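Local coordinates for protein prolyl-tRNA synthetase (Giardia lamblia ATCC 50803, PDB 3IAL) that probably charges tRNA(Pro) with L-proline at the expense of ATP, and here holds the prolyl-adenylate intermediate in its active site, at residues T81-S86 / S123-Y128; R247-F252 / P266-A271. One frame throughout, in Å; residues are numbered along the deposited sequence.

Contact 1 (T81-S86 / S123-Y128); sequences TVIPES and SETAIY. With PR8 (5'-O-[(R)-hydroxy{[(2S)-pyrrolidin-2-ylcarbonyl]oxy}phosphoryl]adenosine), chain H.
E124 makes the shortest polar approach of this contact: its OE2 sits 2.7 Å from the pyrrolidine N of PR8. The side chain is bent at its second torsion (chi2 78°), which curls the carboxylate round toward the ligand. OE1 is set back, 3.7 Å from the same PR8 N, and is hydrogen-bonded to T122 OG1. Because T122 OG1 is itself hydrogen-bonded to PR8, it touches the ligand and probably also steadies the carboxylate. E124 leaves its backbone pointing away from 81-86, and the helix turns a different side, T125 and A126, to that segment.

There I83 does all the touching, with no hydrogen bond across. Its CG1 lies 4.0 Å from A126 CB, and the extended CD1 reaches equally close to that methyl. The other branch, CG2, comes 3.7 Å from T125 OG1, the I83 and T125 side chains crossing at about a right angle. T125 OG1 stands between its own backbone N and carbonyl carbon (chi1 57°), turned to this isoleucine. Y42 of the second subunit packs on I83 and A126, so the buried patch lies close to the dimer interface. T122, S123 and E124 form the TXE motif of class II prolyl-tRNA synthetases, its glutamate opening helix 124-134 and meeting the prolyl nitrogen.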
ATOM      1  N   THR B  81      -4.874 -12.418   6.353  1.00 23.86           N
ATOM      2  CA  THR B  81      -3.593 -12.860   6.885  1.00 22.70           C
ATOM      3  C   THR B  81      -3.673 -14.291   7.389  1.00 22.51           C
ATOM      4  O   THR B  81      -2.676 -15.018   7.399  1.00 25.08           O
ATOM      5  CB  THR B  81      -3.172 -11.950   8.057  1.00 21.36           C
ATOM      6  OG1 THR B  81      -3.137 -10.595   7.604  1.00 19.98           O
ATOM      7  CG2 THR B  81      -1.808 -12.346   8.625  1.00 21.36           C
ATOM      8  N   VAL B  82      -4.858 -14.688   7.823  1.00 20.97           N
ATOM      9  CA  VAL B  82      -5.040 -15.980   8.479  1.00 22.02           C
ATOM     10  C   VAL B  82      -5.455 -17.041   7.464  1.00 22.80           C
ATOM     11  O   VAL B  82      -6.300 -16.789   6.603  1.00 22.79           O
ATOM     12  CB  VAL B  82      -6.068 -15.885   9.628  1.00 21.76           C
ATOM     13  CG1 VAL B  82      -5.414 -15.264  10.876  1.00 19.37           C
ATOM     14  CG2 VAL B  82      -7.319 -15.084   9.203  1.00 19.27           C
ATOM     15  N   ILE B  83      -4.830 -18.214   7.558  1.00 23.11           N
ATOM     16  CA  ILE B  83      -5.140 -19.339   6.690  1.00 24.24           C
ATOM     17  C   ILE B  83      -5.616 -20.488   7.566  1.00 24.23           C
ATOM     18  O   ILE B  83      -4.913 -20.875   8.493  1.00 24.52           O
ATOM     19  CB  ILE B  83      -3.911 -19.811   5.875  1.00 24.78           C
ATOM     20  CG1 ILE B  83      -3.313 -18.664   5.059  1.00 26.06           C
ATOM     21  CG2 ILE B  83      -4.299 -20.936   4.917  1.00 22.87           C
ATOM     22  CD1 ILE B  83      -2.116 -19.067   4.223  1.00 23.84           C
ATOM     23  N   PRO B  84      -6.809 -21.043   7.279  1.00 23.38           N
ATOM     24  CA  PRO B  84      -7.285 -22.152   8.102  1.00 25.55           C
ATOM     25  C   PRO B  84      -6.408 -23.395   7.934  1.00 25.52           C
ATOM     26  O   PRO B  84      -5.901 -23.647   6.841  1.00 25.39           O
ATOM     27  CB  PRO B  84      -8.709 -22.395   7.587  1.00 26.19           C
ATOM     28  CG  PRO B  84      -8.723 -21.834   6.213  1.00 25.36           C
ATOM     29  CD  PRO B  84      -7.730 -20.729   6.176  1.00 22.64           C
ATOM     30  N   GLU B  85      -6.219 -24.146   9.015  1.00 26.56           N
ATOM     31  CA  GLU B  85      -5.326 -25.314   9.016  1.00 28.85           C
ATOM     32  C   GLU B  85      -5.614 -26.316   7.892  1.00 28.61           C
ATOM     33  O   GLU B  85      -4.687 -26.856   7.302  1.00 28.40           O
ATOM     34  CB  GLU B  85      -5.369 -26.040  10.365  1.00 29.25           C
ATOM     35  CG  GLU B  85      -4.344 -27.169  10.463  1.00 34.17           C
ATOM     36  CD  GLU B  85      -4.146 -27.677  11.878  1.00 38.15           C
ATOM     37  OE1 GLU B  85      -5.148 -27.863  12.602  1.00 39.93           O
ATOM     38  OE2 GLU B  85      -2.979 -27.899  12.264  1.00 41.89           O
ATOM     39  N   SER B  86      -6.889 -26.549   7.597  1.00 30.06           N
ATOM     40  CA  SER B  86      -7.272 -27.500   6.551  1.00 33.57           C
ATOM     41  C   SER B  86      -6.819 -27.077   5.144  1.00 35.09           C
ATOM     42  O   SER B  86      -6.502 -27.932   4.318  1.00 35.45           O
ATOM     43  CB  SER B  86      -8.779 -27.737   6.576  1.00 34.34           C
ATOM     44  OG  SER B  86      -9.472 -26.508   6.528  1.00 38.06           O
ATOM     45  N   SER B 123       1.203 -17.504   0.384  1.00 19.66           N
ATOM     46  CA  SER B 123      -0.250 -17.593   0.271  1.00 21.80           C
ATOM     47  C   SER B 123      -0.832 -18.604  -0.728  1.00 22.32           C
ATOM     48  O   SER B 123      -2.040 -18.617  -0.939  1.00 24.89           O
ATOM     49  CB  SER B 123      -0.831 -16.198   0.026  1.00 23.20           C
ATOM     50  OG  SER B 123      -0.309 -15.278   0.973  1.00 24.19           O
ATOM     51  N   GLU B 124       0.000 -19.473  -1.302  1.00 21.87           N
ATOM     52  CA  GLU B 124      -0.486 -20.463  -2.278  1.00 22.72           C
ATOM     53  C   GLU B 124      -1.759 -21.178  -1.828  1.00 22.34           C
ATOM     54  O   GLU B 124      -2.738 -21.204  -2.566  1.00 23.24           O
ATOM     55  CB  GLU B 124       0.581 -21.513  -2.615  1.00 21.77           C
ATOM     56  CG  GLU B 124       1.660 -21.020  -3.576  1.00 24.26           C
ATOM     57  CD  GLU B 124       2.720 -20.148  -2.915  1.00 26.46           C
ATOM     58  OE1 GLU B 124       2.730 -20.022  -1.669  1.00 29.55           O
ATOM     59  OE2 GLU B 124       3.549 -19.586  -3.651  1.00 25.86           O
ATOM     60  N   THR B 125      -1.749 -21.748  -0.626  1.00 22.17           N
ATOM     61  CA  THR B 125      -2.843 -22.629  -0.203  1.00 22.93           C
ATOM     62  C   THR B 125      -4.169 -21.877  -0.095  1.00 23.58           C
ATOM     63  O   THR B 125      -5.224 -22.407  -0.449  1.00 23.84           O
ATOM     64  CB  THR B 125      -2.519 -23.359   1.127  1.00 25.46           C
ATOM     65  OG1 THR B 125      -2.236 -22.405   2.157  1.00 28.43           O
ATOM     66  CG2 THR B 125      -1.317 -24.280   0.962  1.00 20.88           C
ATOM     67  N   ALA B 126      -4.097 -20.628   0.355  1.00 25.16           N
ATOM     68  CA  ALA B 126      -5.267 -19.762   0.491  1.00 23.37           C
ATOM     69  C   ALA B 126      -5.751 -19.272  -0.870  1.00 23.98           C
ATOM     70  O   ALA B 126      -6.939 -19.334  -1.168  1.00 23.09           O
ATOM     71  CB  ALA B 126      -4.944 -18.581   1.407  1.00 22.53           C
ATOM     72  N   ILE B 127      -4.827 -18.808  -1.705  1.00 23.64           N
ATOM     73  CA  ILE B 127      -5.189 -18.264  -3.004  1.00 24.07           C
ATOM     74  C   ILE B 127      -5.735 -19.331  -3.957  1.00 24.38           C
ATOM     75  O   ILE B 127      -6.719 -19.086  -4.649  1.00 22.13           O
ATOM     76  CB  ILE B 127      -4.010 -17.509  -3.659  1.00 25.80           C
ATOM     77  CG1 ILE B 127      -3.755 -16.206  -2.899  1.00 25.63           C
ATOM     78  CG2 ILE B 127      -4.315 -17.205  -5.135  1.00 24.74           C
ATOM     79  CD1 ILE B 127      -2.415 -15.586  -3.158  1.00 24.79           C
ATOM     80  N   TYR B 128      -5.115 -20.511  -3.988  1.00 23.11           N
ATOM     81  CA  TYR B 128      -5.546 -21.556  -4.919  1.00 23.56           C
ATOM     82  C   TYR B 128      -6.866 -22.216  -4.476  1.00 23.28           C
ATOM     83  O   TYR B 128      -7.636 -22.663  -5.318  1.00 23.02           O
ATOM     84  CB  TYR B 128      -4.428 -22.575  -5.175  1.00 23.71           C
ATOM     85  CG  TYR B 128      -3.105 -21.929  -5.582  1.00 24.67           C
ATOM     86  CD1 TYR B 128      -3.069 -20.656  -6.170  1.00 24.44           C
ATOM     87  CD2 TYR B 128      -1.891 -22.589  -5.382  1.00 20.81           C
ATOM     88  CE1 TYR B 128      -1.862 -20.060  -6.528  1.00 24.64           C
ATOM     89  CE2 TYR B 128      -0.685 -22.001  -5.740  1.00 21.65           C
ATOM     90  CZ  TYR B 128      -0.677 -20.735  -6.312  1.00 21.19           C
ATOM     91  OH  TYR B 128       0.503 -20.131  -6.666  1.00 21.31           O
TER
HETATM   92  C   PR8 H 601       7.822 -17.690  -2.860  1.00 41.68           C
HETATM   93  N   PR8 H 601       5.407 -17.781  -2.889  1.00 37.95           N
HETATM   94  O   PR8 H 601       7.680 -17.606  -1.638  1.00 39.80           O
HETATM   95  P   PR8 H 601      10.279 -17.463  -2.561  0.70 54.76           P
HETATM   96  N1  PR8 H 601      13.294 -12.257   5.066  0.70 38.84           N
HETATM   97  C2  PR8 H 601      13.211 -11.405   4.050  0.70 36.35           C
HETATM   98  N3  PR8 H 601      12.894 -11.802   2.815  0.70 36.19           N
HETATM   99  C4  PR8 H 601      12.649 -13.083   2.544  0.70 40.17           C
HETATM  100  C5  PR8 H 601      12.737 -14.006   3.582  0.70 44.07           C
HETATM  101  C6  PR8 H 601      13.063 -13.568   4.863  0.70 44.75           C
HETATM  102  N6  PR8 H 601      13.143 -14.438   5.870  0.70 47.85           N
HETATM  103  N7  PR8 H 601      12.454 -15.200   3.077  0.70 45.67           N
HETATM  104  C8  PR8 H 601      12.200 -15.045   1.775  0.70 49.61           C
HETATM  105  N9  PR8 H 601      12.324 -13.754   1.439  0.70 48.94           N
HETATM  106  CA  PR8 H 601       6.592 -17.772  -3.763  1.00 37.84           C
HETATM  107  CB  PR8 H 601       6.512 -16.508  -4.603  1.00 35.99           C
HETATM  108  CD  PR8 H 601       4.484 -16.770  -3.392  1.00 37.80           C
HETATM  109  CG  PR8 H 601       5.416 -15.675  -3.926  1.00 35.60           C
HETATM  110  C1' PR8 H 601      12.118 -13.208   0.059  0.70 52.31           C
HETATM  111  O10 PR8 H 601       9.010 -17.743  -3.519  1.00 43.66           O
HETATM  112  O1P PR8 H 601      10.575 -18.587  -1.636  0.70 56.60           O
HETATM  113  C2' PR8 H 601      13.210 -13.674  -0.934  0.70 54.66           C
HETATM  114  O2' PR8 H 601      13.579 -12.591  -1.801  0.70 47.98           O
HETATM  115  O2P PR8 H 601      11.509 -17.219  -3.564  0.70 58.29           O
HETATM  116  C3' PR8 H 601      12.483 -14.699  -1.774  0.70 55.14           C
HETATM  117  O3' PR8 H 601      13.107 -14.824  -3.054  0.70 53.41           O
HETATM  118  C4' PR8 H 601      11.165 -13.957  -1.897  0.70 55.14           C
HETATM  119  O4' PR8 H 601      10.860 -13.696  -0.509  0.70 53.59           O
HETATM  120  C5' PR8 H 601      10.149 -14.856  -2.566  0.70 54.00           C
HETATM  121  O5' PR8 H 601      10.002 -16.056  -1.833  0.70 54.92           O

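Contact 2 (R247-F252 / P266-A271); sequences RFSSTF and PYLTCA. With PR8 (5'-O-[(R)-hydroxy{[(2S)-pyrrolidin-2-ylcarbonyl]oxy}phosphoryl]adenosine), chain H.
S249 OG donates to P266 O over 2.6 Å, the one hydrogen bond that ties the short helix 247-251 to the break in strand 263-274 at P266, just before its 267-271 part. The C=O...donor angle is 143° and the hydroxyl is tilted 33° from the carbonyl plane. Around this bond the packing is close. P266 CD lies 3.8 Å from S249 OG, and L268, whose CB points toward the helix, brings CG to 3.7 Å of the same hydroxyl. Beside it, L268 CD1 pushes up to F248 CB at 3.4 Å, a tight approach for two carbons. With CG anti to the carbonyl carbon (chi1 -82°), the F248 ring is carried away from the leucine, to meet Y128 and H94 edge-to-face.

The open side of the helix is marked by exposed S250 and partly exposed T251. T251 turns back on its own helix, where its N and OG1 reach R247 O from opposite faces of the carbonyl plane, OG1 at 3.0 Å. R247, also partly exposed, leads away from the strand but is held by D93 through NH1 and by G219 O through NE.

Farther along, the strand leaves the helix and enters the pocket: C270 SG is 3.9 Å from PR8 CA, and A271 O is 3.6 Å from PR8 CG, both on the prolyl moiety. Strand 263-274 followed by helix 276-285 is the motif 3 strand-helix unit of the class II synthetase core, here with the small helix packed on P266 and L268.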
ATOM      1  N   ARG B 247       0.349 -29.332 -10.187  1.00 37.11           N
ATOM      2  CA  ARG B 247       0.308 -30.013  -8.886  1.00 40.17           C
ATOM      3  C   ARG B 247      -0.704 -29.417  -7.917  1.00 37.88           C
ATOM      4  O   ARG B 247      -1.519 -30.142  -7.337  1.00 39.20           O
ATOM      5  CB  ARG B 247       1.701 -30.018  -8.233  1.00 43.37           C
ATOM      6  CG  ARG B 247       2.648 -31.071  -8.798  1.00 50.74           C
ATOM      7  CD  ARG B 247       4.126 -30.748  -8.520  1.00 56.03           C
ATOM      8  NE  ARG B 247       4.465 -30.750  -7.094  1.00 59.61           N
ATOM      9  CZ  ARG B 247       4.617 -31.840  -6.340  1.00 62.35           C
ATOM     10  NH1 ARG B 247       4.933 -31.706  -5.056  1.00 63.08           N
ATOM     11  NH2 ARG B 247       4.449 -33.063  -6.845  1.00 62.06           N
ATOM     12  N   PHE B 248      -0.641 -28.101  -7.737  1.00 36.33           N
ATOM     13  CA  PHE B 248      -1.565 -27.392  -6.850  1.00 34.85           C
ATOM     14  C   PHE B 248      -3.003 -27.404  -7.384  1.00 36.01           C
ATOM     15  O   PHE B 248      -3.958 -27.443  -6.602  1.00 38.10           O
ATOM     16  CB  PHE B 248      -1.105 -25.945  -6.627  1.00 34.78           C
ATOM     17  CG  PHE B 248      -0.031 -25.788  -5.579  1.00 33.16           C
ATOM     18  CD1 PHE B 248      -0.366 -25.636  -4.243  1.00 35.87           C
ATOM     19  CD2 PHE B 248       1.304 -25.766  -5.929  1.00 33.26           C
ATOM     20  CE1 PHE B 248       0.607 -25.475  -3.275  1.00 33.53           C
ATOM     21  CE2 PHE B 248       2.282 -25.605  -4.976  1.00 34.72           C
ATOM     22  CZ  PHE B 248       1.937 -25.449  -3.647  1.00 35.14           C
ATOM     23  N   SER B 249      -3.158 -27.376  -8.707  1.00 34.78           N
ATOM     24  CA  SER B 249      -4.480 -27.416  -9.329  1.00 33.08           C
ATOM     25  C   SER B 249      -5.195 -28.730  -9.045  1.00 33.60           C
ATOM     26  O   SER B 249      -6.418 -28.761  -8.854  1.00 31.93           O
ATOM     27  CB  SER B 249      -4.372 -27.219 -10.843  1.00 32.79           C
ATOM     28  OG  SER B 249      -3.763 -25.986 -11.161  1.00 31.94           O
ATOM     29  N   SER B 250      -4.438 -29.821  -9.038  1.00 34.16           N
ATOM     30  CA  SER B 250      -4.992 -31.126  -8.666  1.00 35.00           C
ATOM     31  C   SER B 250      -5.320 -31.165  -7.178  1.00 33.62           C
ATOM     32  O   SER B 250      -6.382 -31.622  -6.785  1.00 30.75           O
ATOM     33  CB  SER B 250      -4.009 -32.247  -8.996  1.00 36.75           C
ATOM     34  OG  SER B 250      -4.584 -33.504  -8.682  1.00 42.14           O
ATOM     35  N   THR B 251      -4.402 -30.673  -6.352  1.00 36.56           N
ATOM     36  CA  THR B 251      -4.588 -30.707  -4.901  1.00 36.91           C
ATOM     37  C   THR B 251      -5.773 -29.843  -4.480  1.00 35.57           C
ATOM     38  O   THR B 251      -6.584 -30.263  -3.669  1.00 35.75           O
ATOM     39  CB  THR B 251      -3.317 -30.250  -4.159  1.00 38.69           C
ATOM     40  OG1 THR B 251      -2.202 -31.030  -4.603  1.00 39.86           O
ATOM     41  CG2 THR B 251      -3.478 -30.409  -2.648  1.00 39.94           C
ATOM     42  N   PHE B 252      -5.892 -28.651  -5.056  1.00 34.73           N
ATOM     43  CA  PHE B 252      -6.971 -27.727  -4.672  1.00 32.76           C
ATOM     44  C   PHE B 252      -8.191 -27.786  -5.598  1.00 31.99           C
ATOM     45  O   PHE B 252      -9.106 -26.972  -5.482  1.00 31.18           O
ATOM     46  CB  PHE B 252      -6.404 -26.305  -4.519  1.00 32.41           C
ATOM     47  CG  PHE B 252      -5.458 -26.183  -3.363  1.00 30.46           C
ATOM     48  CD1 PHE B 252      -5.937 -25.911  -2.094  1.00 30.65           C
ATOM     49  CD2 PHE B 252      -4.102 -26.425  -3.522  1.00 30.51           C
ATOM     50  CE1 PHE B 252      -5.080 -25.836  -1.011  1.00 30.46           C
ATOM     51  CE2 PHE B 252      -3.238 -26.355  -2.434  1.00 31.48           C
ATOM     52  CZ  PHE B 252      -3.731 -26.060  -1.181  1.00 32.54           C
ATOM     53  N   PRO B 266      -5.538 -26.262 -14.890  1.00 27.77           N
ATOM     54  CA  PRO B 266      -4.707 -25.180 -15.385  1.00 27.30           C
ATOM     55  C   PRO B 266      -3.331 -25.202 -14.731  1.00 27.61           C
ATOM     56  O   PRO B 266      -3.130 -25.844 -13.699  1.00 25.48           O
ATOM     57  CB  PRO B 266      -5.481 -23.927 -14.965  1.00 28.56           C
ATOM     58  CG  PRO B 266      -6.209 -24.329 -13.727  1.00 30.36           C
ATOM     59  CD  PRO B 266      -6.436 -25.820 -13.809  1.00 27.18           C
ATOM     60  N   TYR B 267      -2.392 -24.506 -15.353  1.00 29.15           N
ATOM     61  CA  TYR B 267      -1.052 -24.342 -14.816  1.00 27.62           C
ATOM     62  C   TYR B 267      -1.031 -23.170 -13.851  1.00 25.94           C
ATOM     63  O   TYR B 267      -1.779 -22.211 -14.036  1.00 26.93           O
ATOM     64  CB  TYR B 267      -0.061 -24.095 -15.957  1.00 28.48           C
ATOM     65  CG  TYR B 267       0.477 -25.369 -16.569  1.00 33.12           C
ATOM     66  CD1 TYR B 267      -0.350 -26.231 -17.279  1.00 34.98           C
ATOM     67  CD2 TYR B 267       1.819 -25.712 -16.434  1.00 39.17           C
ATOM     68  CE1 TYR B 267       0.147 -27.409 -17.844  1.00 37.81           C
ATOM     69  CE2 TYR B 267       2.320 -26.874 -16.992  1.00 41.35           C
ATOM     70  CZ  TYR B 267       1.483 -27.720 -17.696  1.00 38.99           C
ATOM     71  OH  TYR B 267       2.000 -28.875 -18.241  1.00 42.50           O
ATOM     72  N   LEU B 268      -0.178 -23.249 -12.826  1.00 23.87           N
ATOM     73  CA  LEU B 268       0.013 -22.142 -11.883  1.00 24.96           C
ATOM     74  C   LEU B 268       1.456 -21.612 -11.895  1.00 25.22           C
ATOM     75  O   LEU B 268       2.414 -22.383 -11.984  1.00 26.78           O
ATOM     76  CB  LEU B 268      -0.373 -22.575 -10.467  1.00 24.17           C
ATOM     77  CG  LEU B 268      -1.853 -22.908 -10.215  1.00 26.07           C
ATOM     78  CD1 LEU B 268      -2.020 -23.531  -8.837  1.00 24.05           C
ATOM     79  CD2 LEU B 268      -2.773 -21.691 -10.381  1.00 21.34           C
ATOM     80  N   THR B 269       1.594 -20.292 -11.802  1.00 25.12           N
ATOM     81  CA  THR B 269       2.890 -19.659 -11.605  1.00 26.21           C
ATOM     82  C   THR B 269       2.821 -18.643 -10.459  1.00 26.64           C
ATOM     83  O   THR B 269       1.736 -18.182 -10.081  1.00 26.73           O
ATOM     84  CB  THR B 269       3.407 -18.975 -12.900  1.00 25.37           C
ATOM     85  OG1 THR B 269       2.585 -17.846 -13.235  1.00 23.03           O
ATOM     86  CG2 THR B 269       3.415 -19.970 -14.075  1.00 25.05           C
ATOM     87  N   CYS B 270       3.977 -18.313  -9.889  1.00 27.64           N
ATOM     88  CA  CYS B 270       4.051 -17.234  -8.901  1.00 26.78           C
ATOM     89  C   CYS B 270       5.406 -16.562  -8.864  1.00 25.65           C
ATOM     90  O   CYS B 270       6.394 -17.102  -9.340  1.00 26.92           O
ATOM     91  CB  CYS B 270       3.668 -17.717  -7.507  1.00 27.80           C
ATOM     92  SG  CYS B 270       4.639 -19.060  -6.857  1.00 25.22           S
ATOM     93  N   ALA B 271       5.424 -15.356  -8.316  1.00 24.33           N
ATOM     94  CA  ALA B 271       6.634 -14.556  -8.236  1.00 25.35           C
ATOM     95  C   ALA B 271       6.617 -13.767  -6.950  1.00 23.82           C
ATOM     96  O   ALA B 271       5.582 -13.227  -6.567  1.00 22.53           O
ATOM     97  CB  ALA B 271       6.749 -13.619  -9.432  1.00 21.52           C
TER
HETATM   98  C   PR8 H 601       7.822 -17.690  -2.860  1.00 41.68           C
HETATM   99  N   PR8 H 601       5.407 -17.781  -2.889  1.00 37.95           N
HETATM  100  O   PR8 H 601       7.680 -17.606  -1.638  1.00 39.80           O
HETATM  101  P   PR8 H 601      10.279 -17.463  -2.561  0.70 54.76           P
HETATM  102  N1  PR8 H 601      13.294 -12.257   5.066  0.70 38.84           N
HETATM  103  C2  PR8 H 601      13.211 -11.405   4.050  0.70 36.35           C
HETATM  104  N3  PR8 H 601      12.894 -11.802   2.815  0.70 36.19           N
HETATM  105  C4  PR8 H 601      12.649 -13.083   2.544  0.70 40.17           C
HETATM  106  C5  PR8 H 601      12.737 -14.006   3.582  0.70 44.07           C
HETATM  107  C6  PR8 H 601      13.063 -13.568   4.863  0.70 44.75           C
HETATM  108  N6  PR8 H 601      13.143 -14.438   5.870  0.70 47.85           N
HETATM  109  N7  PR8 H 601      12.454 -15.200   3.077  0.70 45.67           N
HETATM  110  C8  PR8 H 601      12.200 -15.045   1.775  0.70 49.61           C
HETATM  111  N9  PR8 H 601      12.324 -13.754   1.439  0.70 48.94           N
HETATM  112  CA  PR8 H 601       6.592 -17.772  -3.763  1.00 37.84           C
HETATM  113  CB  PR8 H 601       6.512 -16.508  -4.603  1.00 35.99           C
HETATM  114  CD  PR8 H 601       4.484 -16.770  -3.392  1.00 37.80           C
HETATM  115  CG  PR8 H 601       5.416 -15.675  -3.926  1.00 35.60           C
HETATM  116  C1' PR8 H 601      12.118 -13.208   0.059  0.70 52.31           C
HETATM  117  O10 PR8 H 601       9.010 -17.743  -3.519  1.00 43.66           O
HETATM  118  O1P PR8 H 601      10.575 -18.587  -1.636  0.70 56.60           O
HETATM  119  C2' PR8 H 601      13.210 -13.674  -0.934  0.70 54.66           C
HETATM  120  O2' PR8 H 601      13.579 -12.591  -1.801  0.70 47.98           O
HETATM  121  O2P PR8 H 601      11.509 -17.219  -3.564  0.70 58.29           O
HETATM  122  C3' PR8 H 601      12.483 -14.699  -1.774  0.70 55.14           C
HETATM  123  O3' PR8 H 601      13.107 -14.824  -3.054  0.70 53.41           O
HETATM  124  C4' PR8 H 601      11.165 -13.957  -1.897  0.70 55.14           C
HETATM  125  O4' PR8 H 601      10.860 -13.696  -0.509  0.70 53.59           O
HETATM  126  C5' PR8 H 601      10.149 -14.856  -2.566  0.70 54.00           C
HETATM  127  O5' PR8 H 601      10.002 -16.056  -1.833  0.70 54.92           O

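From the N terminus, 81-86 comes first. The chain then finishes helix 85-88, passes helix 92-98 and the hairpin 103-108/111-119, and at 123-128 closes contact 1. Contact 2 opens later at 247-252 and closes a much shorter loop, holding strand 256-257, at 266-271. The two are in series, neither nested nor crossed, with centres about 14 Å apart. They meet through helix 124-134: E124 OE2 lies 3.4 Å from C270 SG, Y128 packs against L268, and F252 touches T125. The helix thus joins strand 82-84, outermost of its three-stranded sheet within this chain, to the active-site strand 263-274, and both contacts reach the prolyl end of PR8.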